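Local coordinates for protein endoglucanase family 5 (Clostridium acetobutylicum ATCC 824, PDB 6PZ7) that probably cleaves internal beta-glucosidic bonds of cellulose and other plant cell-wall polysaccharides, as a broad-specificity endoglucanase of glycoside hydrolase family 5, at residues G23-A28 with L317-L322; S272-K275 with S280-S283; N304-S307 with D312-G315; Y314-L317 with T323-F326. All coordinates share one frame; numbering follows the deposited sequence.

Contact 1 of 4, residues G23-A28 with L317-L322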
loop_
_atom_site.group_PDB
_atom_site.type_symbol
_atom_site.label_atom_id
_atom_site.label_comp_id
_atom_site.label_asym_id
_atom_site.label_seq_id
_atom_site.Cartn_x
_atom_site.Cartn_y
_atom_site.Cartn_z
ATOM N N GLY A 23 -2.345 2.177 -9.191
ATOM C CA GLY A 23 -1.451 1.051 -9.452
ATOM C C GLY A 23 -0.938 0.962 -10.874
ATOM O O GLY A 23 -1.551 1.482 -11.821
ATOM N N ASN A 24 0.196 0.295 -11.028
ATOM C CA ASN A 24 0.829 0.123 -12.338
ATOM C C ASN A 24 1.066 1.450 -13.041
ATOM O O ASN A 24 0.930 1.564 -14.259
ATOM C CB ASN A 24 0.063 -0.868 -13.229
ATOM C CG ASN A 24 0.309 -2.317 -12.862
ATOM O OD1 ASN A 24 0.766 -2.649 -11.774
ATOM N ND2 ASN A 24 -0.057 -3.210 -13.800
ATOM N N THR A 25 1.498 2.442 -12.257
ATOM C CA THR A 25 1.665 3.814 -12.710
ATOM C C THR A 25 3.071 4.285 -12.339
ATOM O O THR A 25 4.025 3.945 -13.035
ATOM C CB THR A 25 0.513 4.676 -12.201
ATOM O OG1 THR A 25 -0.731 4.025 -12.570
ATOM C CG2 THR A 25 0.473 6.049 -12.783
ATOM N N LEU A 26 3.252 5.037 -11.248
ATOM C CA LEU A 26 4.599 5.418 -10.831
ATOM C C LEU A 26 5.433 4.230 -10.316
ATOM O O LEU A 26 6.655 4.359 -10.139
ATOM C CB LEU A 26 4.563 6.575 -9.846
ATOM C CG LEU A 26 3.947 7.857 -10.384
ATOM C CD1 LEU A 26 3.781 8.868 -9.268
ATOM C CD2 LEU A 26 4.700 8.453 -11.533
ATOM N N ASP A 27 4.762 3.127 -10.084
ATOM C CA ASP A 27 5.370 1.847 -9.757
ATOM C C ASP A 27 5.789 1.069 -10.974
ATOM O O ASP A 27 6.543 0.075 -10.840
ATOM C CB ASP A 27 4.435 1.002 -8.875
ATOM C CG ASP A 27 3.005 0.911 -9.351
ATOM O OD1 ASP A 27 2.416 -0.209 -9.329
ATOM O OD2 ASP A 27 2.403 1.943 -9.739
ATOM N N ALA A 28 5.333 1.462 -12.171
ATOM C CA ALA A 28 5.785 0.858 -13.410
ATOM C C ALA A 28 7.203 1.313 -13.701
ATOM O O ALA A 28 7.726 2.243 -13.074
ATOM C CB ALA A 28 4.868 1.246 -14.572
ATOM N N LEU A 317 -11.705 1.747 -12.483
ATOM C CA LEU A 317 -11.850 3.005 -13.211
ATOM C C LEU A 317 -11.232 2.842 -14.599
ATOM O O LEU A 317 -10.095 2.344 -14.711
ATOM C CB LEU A 317 -11.123 4.122 -12.466
ATOM C CG LEU A 317 -11.117 5.500 -13.132
ATOM C CD1 LEU A 317 -12.503 6.065 -13.254
ATOM C CD2 LEU A 317 -10.227 6.455 -12.374
ATOM N N ASP A 318 -11.936 3.250 -15.646
ATOM C CA ASP A 318 -11.328 3.402 -16.962
ATOM C C ASP A 318 -10.773 4.821 -16.977
ATOM O O ASP A 318 -11.529 5.803 -17.052
ATOM C CB ASP A 318 -12.350 3.170 -18.078
ATOM C CG ASP A 318 -11.755 3.350 -19.469
ATOM O OD1 ASP A 318 -10.757 4.078 -19.658
ATOM O OD2 ASP A 318 -12.370 2.820 -20.445
ATOM N N ARG A 319 -9.442 4.929 -16.872
ATOM C CA ARG A 319 -8.810 6.233 -16.744
ATOM C C ARG A 319 -8.857 7.013 -18.045
ATOM O O ARG A 319 -8.799 8.249 -18.020
ATOM C CB ARG A 319 -7.361 6.063 -16.347
ATOM C CG ARG A 319 -7.187 5.374 -15.015
ATOM C CD ARG A 319 -5.740 5.225 -14.644
ATOM N NE ARG A 319 -5.550 4.241 -13.594
ATOM C CZ ARG A 319 -4.364 3.871 -13.139
ATOM N NH1 ARG A 319 -3.269 4.484 -13.562
ATOM N NH2 ARG A 319 -4.283 2.878 -12.269
ATOM N N ASN A 320 -8.941 6.325 -19.182
ATOM C CA ASN A 320 -8.873 6.987 -20.480
ATOM C C ASN A 320 -10.162 7.694 -20.831
ATOM O O ASN A 320 -10.123 8.693 -21.570
ATOM C CB ASN A 320 -8.558 5.946 -21.552
ATOM C CG ASN A 320 -7.179 5.410 -21.425
ATOM O OD1 ASN A 320 -6.226 6.174 -21.372
ATOM N ND2 ASN A 320 -7.055 4.098 -21.359
ATOM N N ASN A 321 -11.309 7.184 -20.385
ATOM C CA ASN A 321 -12.587 7.834 -20.649
ATOM C C ASN A 321 -13.275 8.263 -19.352
ATOM O O ASN A 321 -14.462 8.629 -19.383
ATOM C CB ASN A 321 -13.508 6.967 -21.500
ATOM C CG ASN A 321 -13.964 5.741 -20.788
ATOM O OD1 ASN A 321 -13.574 5.482 -19.663
ATOM N ND2 ASN A 321 -14.834 4.974 -21.433
ATOM N N LEU A 322 -12.552 8.237 -18.227
ATOM C CA LEU A 322 -13.034 8.721 -16.954
ATOM C C LEU A 322 -14.371 8.086 -16.564
ATOM O O LEU A 322 -15.302 8.780 -16.155
ATOM C CB LEU A 322 -13.115 10.251 -16.920
ATOM C CG LEU A 322 -11.773 10.969 -17.139
ATOM C CD1 LEU A 322 -11.987 12.480 -17.220
ATOM C CD2 LEU A 322 -10.765 10.654 -16.038
#

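Contact 2 of 4, residues S272-K275 with S280-S283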
loop_
_atom_site.group_PDB
_atom_site.type_symbol
_atom_site.label_atom_id
_atom_site.label_comp_id
_atom_site.label_asym_id
_atom_site.label_seq_id
_atom_site.Cartn_x
_atom_site.Cartn_y
_atom_site.Cartn_z
ATOM N N SER A 272 -10.193 -7.771 -6.084
ATOM C CA SER A 272 -10.494 -9.003 -6.820
ATOM C C SER A 272 -10.374 -8.734 -8.301
ATOM O O SER A 272 -10.588 -7.602 -8.756
ATOM C CB SER A 272 -11.910 -9.500 -6.476
ATOM O OG SER A 272 -12.898 -8.522 -6.857
ATOM N N ILE A 273 -10.064 -9.794 -9.065
ATOM C CA ILE A 273 -9.987 -9.683 -10.511
ATOM C C ILE A 273 -11.368 -9.854 -11.144
ATOM O O ILE A 273 -12.301 -10.433 -10.573
ATOM C CB ILE A 273 -8.960 -10.677 -11.104
ATOM C CG1 ILE A 273 -9.352 -12.137 -10.853
ATOM C CG2 ILE A 273 -7.579 -10.334 -10.538
ATOM C CD1 ILE A 273 -8.482 -13.157 -11.601
ATOM N N ASN A 274 -11.490 -9.344 -12.358
ATOM C CA ASN A 274 -12.707 -9.465 -13.147
ATOM C C ASN A 274 -12.876 -10.873 -13.713
ATOM O O ASN A 274 -12.185 -11.261 -14.654
ATOM C CB ASN A 274 -12.664 -8.423 -14.262
ATOM C CG ASN A 274 -13.891 -8.481 -15.149
ATOM O OD1 ASN A 274 -14.921 -9.092 -14.800
ATOM N ND2 ASN A 274 -13.813 -7.833 -16.303
ATOM N N LYS A 275 -13.847 -11.607 -13.195
ATOM C CA LYS A 275 -14.273 -12.895 -13.726
ATOM C C LYS A 275 -15.712 -12.802 -14.221
ATOM O O LYS A 275 -16.512 -13.733 -14.057
ATOM C CB LYS A 275 -14.136 -14.002 -12.690
ATOM C CG LYS A 275 -12.715 -14.258 -12.180
ATOM C CD LYS A 275 -12.715 -15.258 -11.012
ATOM C CE LYS A 275 -11.292 -15.627 -10.618
ATOM N NZ LYS A 275 -11.248 -16.309 -9.284
ATOM N N SER A 280 -20.706 -10.848 -7.272
ATOM C CA SER A 280 -19.899 -11.506 -6.241
ATOM C C SER A 280 -18.793 -10.596 -5.736
ATOM O O SER A 280 -18.483 -10.583 -4.539
ATOM C CB SER A 280 -19.277 -12.795 -6.799
ATOM O OG SER A 280 -20.229 -13.858 -6.867
ATOM N N ARG A 281 -18.129 -9.907 -6.654
ATOM C CA ARG A 281 -17.064 -9.001 -6.245
ATOM C C ARG A 281 -17.587 -7.905 -5.333
ATOM O O ARG A 281 -16.924 -7.535 -4.359
ATOM C CB ARG A 281 -16.407 -8.375 -7.483
ATOM C CG ARG A 281 -15.691 -9.371 -8.399
ATOM C CD ARG A 281 -15.236 -8.737 -9.698
ATOM N NE ARG A 281 -14.107 -7.827 -9.488
ATOM C CZ ARG A 281 -13.712 -6.912 -10.363
ATOM N NH1 ARG A 281 -14.413 -6.690 -11.472
ATOM N NH2 ARG A 281 -12.618 -6.194 -10.118
ATOM N N ALA A 282 -18.783 -7.379 -5.626
ATOM C CA ALA A 282 -19.415 -6.365 -4.783
ATOM C C ALA A 282 -19.836 -6.935 -3.440
ATOM O O ALA A 282 -19.685 -6.274 -2.417
ATOM C CB ALA A 282 -20.602 -5.739 -5.522
ATOM N N SER A 283 -20.366 -8.151 -3.421
ATOM C CA SER A 283 -20.708 -8.775 -2.137
ATOM C C SER A 283 -19.478 -8.929 -1.251
ATOM O O SER A 283 -19.497 -8.605 -0.062
ATOM C CB SER A 283 -21.341 -10.140 -2.375
ATOM O OG SER A 283 -22.628 -10.060 -2.987
HETATM O O HOH W 1 -14.077 -7.683 -4.597
HETATM O O HOH W 2 -16.549 -8.293 -12.758
#

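Contact 3 of 4, residues N304-S307 with D312-G315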
loop_
_atom_site.group_PDB
_atom_site.type_symbol
_atom_site.label_atom_id
_atom_site.label_comp_id
_atom_site.label_asym_id
_atom_site.label_seq_id
_atom_site.Cartn_x
_atom_site.Cartn_y
_atom_site.Cartn_z
ATOM N N ASN A 304 -5.059 -1.393 -11.029
ATOM C CA ASN A 304 -3.923 -1.357 -11.957
ATOM C C ASN A 304 -4.299 -0.902 -13.354
ATOM O O ASN A 304 -3.476 -0.980 -14.267
ATOM C CB ASN A 304 -3.168 -2.683 -11.955
ATOM C CG ASN A 304 -4.015 -3.852 -12.419
ATOM O OD1 ASN A 304 -5.197 -3.710 -12.759
ATOM N ND2 ASN A 304 -3.409 -5.018 -12.390
ATOM N N GLY A 305 -5.527 -0.449 -13.558
ATOM C CA GLY A 305 -5.925 0.045 -14.867
ATOM C C GLY A 305 -6.317 -1.034 -15.849
ATOM O O GLY A 305 -6.503 -0.728 -17.046
ATOM N N LYS A 306 -6.417 -2.282 -15.429
ATOM C CA LYS A 306 -6.722 -3.423 -16.301
ATOM C C LYS A 306 -8.106 -3.934 -15.904
ATOM O O LYS A 306 -8.288 -4.498 -14.815
ATOM C CB LYS A 306 -5.662 -4.509 -16.113
ATOM C CG LYS A 306 -4.265 -4.092 -16.614
ATOM C CD LYS A 306 -3.191 -5.080 -16.125
ATOM C CE LYS A 306 -3.273 -6.406 -16.799
ATOM N NZ LYS A 306 -2.057 -7.189 -16.420
ATOM N N SER A 307 -9.090 -3.791 -16.798
ATOM C CA SER A 307 -10.469 -4.171 -16.488
ATOM C C SER A 307 -11.050 -5.209 -17.431
ATOM O O SER A 307 -12.261 -5.439 -17.393
ATOM C CB SER A 307 -11.346 -2.926 -16.417
ATOM O OG SER A 307 -11.342 -2.243 -17.661
ATOM N N ASP A 312 -5.116 -10.849 -13.353
ATOM C CA ASP A 312 -4.500 -9.560 -13.039
ATOM C C ASP A 312 -5.350 -8.361 -13.430
ATOM O O ASP A 312 -4.826 -7.235 -13.489
ATOM C CB ASP A 312 -3.079 -9.453 -13.647
ATOM C CG ASP A 312 -2.226 -8.400 -12.990
ATOM O OD1 ASP A 312 -2.256 -8.317 -11.762
ATOM O OD2 ASP A 312 -1.548 -7.665 -13.715
ATOM N N ASN A 313 -6.642 -8.522 -13.691
ATOM C CA ASN A 313 -7.477 -7.382 -14.092
ATOM C C ASN A 313 -8.226 -6.859 -12.868
ATOM O O ASN A 313 -9.369 -7.218 -12.607
ATOM C CB ASN A 313 -8.455 -7.790 -15.189
ATOM C CG ASN A 313 -7.793 -7.908 -16.552
ATOM O OD1 ASN A 313 -7.613 -6.910 -17.245
ATOM N ND2 ASN A 313 -7.497 -9.142 -16.971
ATOM N N TYR A 314 -7.551 -5.988 -12.099
ATOM C CA TYR A 314 -8.067 -5.385 -10.878
ATOM C C TYR A 314 -8.666 -3.996 -11.084
ATOM O O TYR A 314 -9.225 -3.416 -10.120
ATOM C CB TYR A 314 -6.924 -5.268 -9.828
ATOM C CG TYR A 314 -6.439 -6.578 -9.278
ATOM C CD1 TYR A 314 -7.119 -7.193 -8.252
ATOM C CD2 TYR A 314 -5.274 -7.169 -9.746
ATOM C CE1 TYR A 314 -6.682 -8.387 -7.724
ATOM C CE2 TYR A 314 -4.802 -8.357 -9.194
ATOM C CZ TYR A 314 -5.537 -8.952 -8.200
ATOM O OH TYR A 314 -5.133 -10.158 -7.613
ATOM N N GLY A 315 -8.554 -3.425 -12.274
ATOM C CA GLY A 315 -8.999 -2.058 -12.488
ATOM C C GLY A 315 -10.499 -1.912 -12.387
ATOM O O GLY A 315 -11.253 -2.724 -12.918
#

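Contact 4 of 4, residues Y314-L317 with T323-F326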
loop_
_atom_site.group_PDB
_atom_site.type_symbol
_atom_site.label_atom_id
_atom_site.label_comp_id
_atom_site.label_asym_id
_atom_site.label_seq_id
_atom_site.Cartn_x
_atom_site.Cartn_y
_atom_site.Cartn_z
ATOM N N TYR A 314 -7.551 -5.988 -12.099
ATOM C CA TYR A 314 -8.067 -5.385 -10.878
ATOM C C TYR A 314 -8.666 -3.996 -11.084
ATOM O O TYR A 314 -9.225 -3.416 -10.120
ATOM C CB TYR A 314 -6.924 -5.268 -9.828
ATOM C CG TYR A 314 -6.439 -6.578 -9.278
ATOM C CD1 TYR A 314 -7.119 -7.193 -8.252
ATOM C CD2 TYR A 314 -5.274 -7.169 -9.746
ATOM C CE1 TYR A 314 -6.682 -8.387 -7.724
ATOM C CE2 TYR A 314 -4.802 -8.357 -9.194
ATOM C CZ TYR A 314 -5.537 -8.952 -8.200
ATOM O OH TYR A 314 -5.133 -10.158 -7.613
ATOM N N GLY A 315 -8.554 -3.425 -12.274
ATOM C CA GLY A 315 -8.999 -2.058 -12.488
ATOM C C GLY A 315 -10.499 -1.912 -12.387
ATOM O O GLY A 315 -11.253 -2.724 -12.918
ATOM N N ILE A 316 -10.935 -0.814 -11.790
ATOM C CA ILE A 316 -12.350 -0.492 -11.692
ATOM C C ILE A 316 -12.691 0.862 -12.304
ATOM O O ILE A 316 -13.870 1.094 -12.623
ATOM C CB ILE A 316 -12.891 -0.638 -10.238
ATOM C CG1 ILE A 316 -12.158 0.279 -9.278
ATOM C CG2 ILE A 316 -12.761 -2.109 -9.797
ATOM C CD1 ILE A 316 -12.675 0.241 -7.819
ATOM N N LEU A 317 -11.705 1.747 -12.483
ATOM C CA LEU A 317 -11.850 3.005 -13.211
ATOM C C LEU A 317 -11.232 2.842 -14.599
ATOM O O LEU A 317 -10.095 2.344 -14.711
ATOM C CB LEU A 317 -11.123 4.122 -12.466
ATOM C CG LEU A 317 -11.117 5.500 -13.132
ATOM C CD1 LEU A 317 -12.503 6.065 -13.254
ATOM C CD2 LEU A 317 -10.227 6.455 -12.374
ATOM N N THR A 323 -14.470 6.748 -16.683
ATOM C CA THR A 323 -15.717 6.015 -16.455
ATOM C C THR A 323 -15.484 4.907 -15.436
ATOM O O THR A 323 -14.560 4.104 -15.594
ATOM C CB THR A 323 -16.195 5.386 -17.772
ATOM O OG1 THR A 323 -16.457 6.388 -18.766
ATOM C CG2 THR A 323 -17.445 4.514 -17.578
ATOM N N TRP A 324 -16.345 4.804 -14.420
ATOM C CA TRP A 324 -16.315 3.629 -13.548
ATOM C C TRP A 324 -16.887 2.437 -14.305
ATOM O O TRP A 324 -18.028 2.461 -14.750
ATOM C CB TRP A 324 -17.121 3.874 -12.273
ATOM C CG TRP A 324 -16.508 4.929 -11.387
ATOM C CD1 TRP A 324 -16.994 6.186 -11.179
ATOM C CD2 TRP A 324 -15.316 4.820 -10.620
ATOM N NE1 TRP A 324 -16.170 6.866 -10.312
ATOM C CE2 TRP A 324 -15.130 6.048 -9.955
ATOM C CE3 TRP A 324 -14.382 3.798 -10.421
ATOM C CZ2 TRP A 324 -14.038 6.278 -9.114
ATOM C CZ3 TRP A 324 -13.320 4.024 -9.576
ATOM C CH2 TRP A 324 -13.147 5.266 -8.932
ATOM N N VAL A 325 -16.092 1.381 -14.438
ATOM C CA VAL A 325 -16.438 0.206 -15.241
ATOM C C VAL A 325 -17.417 -0.689 -14.497
ATOM O O VAL A 325 -18.238 -1.348 -15.129
ATOM C CB VAL A 325 -15.146 -0.569 -15.611
ATOM C CG1 VAL A 325 -15.512 -1.853 -16.381
ATOM C CG2 VAL A 325 -14.175 0.308 -16.429
ATOM N N PHE A 326 -17.289 -0.761 -13.173
ATOM C CA PHE A 326 -18.039 -1.678 -12.316
ATOM C C PHE A 326 -18.757 -0.822 -11.276
ATOM O O PHE A 326 -18.278 -0.668 -10.147
ATOM C CB PHE A 326 -17.125 -2.729 -11.680
ATOM C CG PHE A 326 -16.371 -3.546 -12.688
ATOM C CD1 PHE A 326 -17.008 -4.510 -13.449
ATOM C CD2 PHE A 326 -15.048 -3.298 -12.904
ATOM C CE1 PHE A 326 -16.269 -5.213 -14.423
ATOM C CE2 PHE A 326 -14.346 -4.023 -13.847
ATOM C CZ PHE A 326 -14.939 -4.952 -14.572
#

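Contact 1 of 4, residues G23-A28 with L317-L322
A single side chain, that of Arg319, spans the gap to Gly23 and Thr25 between two segments whose backbones stay far apart: even the nearest alpha carbons, Gly23 CA and Leu317 CA, are 11.2 Å from each other. Arginine suits the task because it is long and ends in several N-H groups that can be shared among acceptors. Its chain runs extended from CG to NE, and the guanidinium meets both partners at its edge. NH1 gives a short, nearly straight bond to Thr25 OG1 (2.8 Å, 169° at the hydrogen). NH2 reaches Gly23 O at 3.1 Å, lying in the carbonyl plane on a lone pair. The same Gly23 O also receives the hydroxyl of Thr25, OG1 to O 2.8 Å, which arrives from well above that plane. Thr25 OG1 therefore accepts from Arg319 while donating to Gly23 O, and the three groups close a small polar ring that fixes the rotation of the hydroxyl.

Thr25 is itself held by Asp27, whose OD2 takes the backbone N of Thr25 at 2.7 Å, while Asp27 OD1 takes Asn24 N. A type I turn follows from Thr25 to Ala28. At the other end Asp318 OD1 accepts from Asn320 N (2.9 Å) in an Asx turn with Arg319 at its middle, and also from Asn321 N.

The contact is buried. Arg319 also makes a long, weak ion pair with Asp303 at the end of strand 298-303 and packs on Met44 of helix 42-51, so it joins the loop after strand 19-22 to the turn of the hairpin formed by strands 317-318 and 323-324.

Contact 2 of 4, residues S272-K275 with S280-S283
In this TIM barrel, the loop that leaves the seventh strand, 265-270, is tied to the helix that follows it, 278-294, by Arg281 gripping Ser272. The arginine holds the serine side-on with two nitrogens, one for each of two oxygens. NE donates to Ser272 OG at 3.0 Å, a fairly straight bond (164°) with the hydroxyl oxygen almost exactly in the guanidinium plane. NH2 donates to the main-chain Ser272 O at 2.8 Å, but this bond is more bent, at 134°, and the carbonyl oxygen is tilted out of the guanidinium plane. A serine fits here because its hydroxyl lies close to its own carbonyl and the two can be taken together. OG sits between the backbone N and the carbonyl carbon (chi1 61°), while the arginine chain bends at chi3 to turn its side edge to the loop.

The guanidinium is also packed flat against the loop backbone. Ile273 C and Asn274 N, the two ends of one peptide bond, lie over one of its faces, with Asn274 N above its centre. The amide of Asn274 is nearly parallel to the guanidinium, though its OD1 is bonded first of all to Asn276 N. Phe326, next to helix 327-334, adds a cation-pi contact to Arg281.

Two waters complete the junction. One accepts from Arg281 NH1 at 3.0 Å and donates to Asn274 OD1. The other links the serine to the helix backbone, lying 2.7 Å from Ser272 OG and donating to Arg281 O at 2.9 Å.

Contact 3 of 4, residues N304-S307 with D312-G315
Asn304 OD1 is approached by two backbone N-H groups, one from each segment: Lys306 N at 3.3 Å, which closes an Asx turn, and Tyr314 N, whose bond to Asn304 OD1 is weak. The other end of the same amide is used more firmly. Asn304 ND2 donates to Asp312 O at 2.9 Å along an almost straight line (168°), with the oxygen in the amide plane. An asparagine is well chosen, since one flat group can accept from its own turn and donate across the loop at once. With chi1 at 62° the amide swings in toward the 312-315 segment, and ND2 comes to the edge of the Tyr314 ring.

Lys306 and Asp312 add a salt bridge, NZ to OD2 2.8 Å, with the ammonium on the anti side of the carboxylate and near its plane. The aliphatic part of the lysine passes Asp312 O on the way, CE to O 3.7 Å. The backbone contributes its own link: Gly315 N donates to Lys306 O at 2.8 Å, from above the carbonyl plane. Glycine suits this place because a beta carbon on Gly315 would point at the 304-307 backbone and run into Lys306 N. Gly305 itself takes a positive phi of 82°, which its lack of a beta carbon permits.

Tyr314 meets Trp302 edge-to-face, and Asn313 ND2 bonds Gly310 O. The bonds between the two segments close a compact loop after strand 298-303, the eighth strand, at the carboxyl end of the barrel, where TIM-barrel glycosidases place their active sites.

Contact 4 of 4, residues Y314-L317 with T323-F326
Leu317 and Trp324 face each other as a non-hydrogen-bonded pair of an antiparallel hairpin, and the leucine sets a methyl over the face of the indole. Leu317 CD1 stands 4.0 Å from the centroid of the six-membered ring and only 9° off its normal, a clear CH-pi contact. The leucine turns CG anti to the backbone N (chi1 177°), which carries the branch out over the ring. Its CB meanwhile touches the rim of the same ring, at 3.6 Å from Trp324 CZ3. The indole thus presents a face to one leucine methyl and a rim carbon to its neighbour in sequence: Ile316 CG1 lies 3.9 Å from Trp324 CZ3.

The isoleucine uses its two branches separately. CG1 goes to the tryptophan, whereas CG2 reaches Phe326 CD2 at 4.0 Å. A beta-branched residue suits this place between two aromatic rings. Phe326 turns its edge to the backbone: Gly315 O is near the plane of the phenyl ring, 3.5 Å from Phe326 CE2, an approach consistent with weak attraction between the edge C-H and the oxygen. Ile316 O in turn lies near the plane of the indole and accepts from Val325 N at 2.9 Å (161°).

Trp324 also packs on helix 42-51, and Ile316 on helix 327-334, for which Phe326 is at the N-cap position. Asp303 OD2 accepts from the backbone N of both Ile316 and Leu317. Apart from one backbone bond, then, the two segments hold together through apolar contacts and ring edges, so the adhesion probably comes mainly from dispersion and the burial of hydrocarbon.

Overall arrangement
The four contacts gather on one side of the barrel, around the end of the eighth strand, 298-303, and the hairpin beyond it. Contacts 2, 3 and 4 come in that order along the chain; 2 and 3 are nested inside the long loop closed by contact 1. Contacts 3 and 4 share Tyr314 and Gly315, with centres about 8 Å apart, while 1 and 4 share Leu317 and the sheet of strands 317-318 and 323-324. Contacts 1 and 2 lie farthest apart, about 19 Å between centres, and do not touch. Contact 2 touches 3 and 4, Asn274 and Arg281 both meeting Phe326, so the final hairpin is tied to loops at the barrel's carboxyl end.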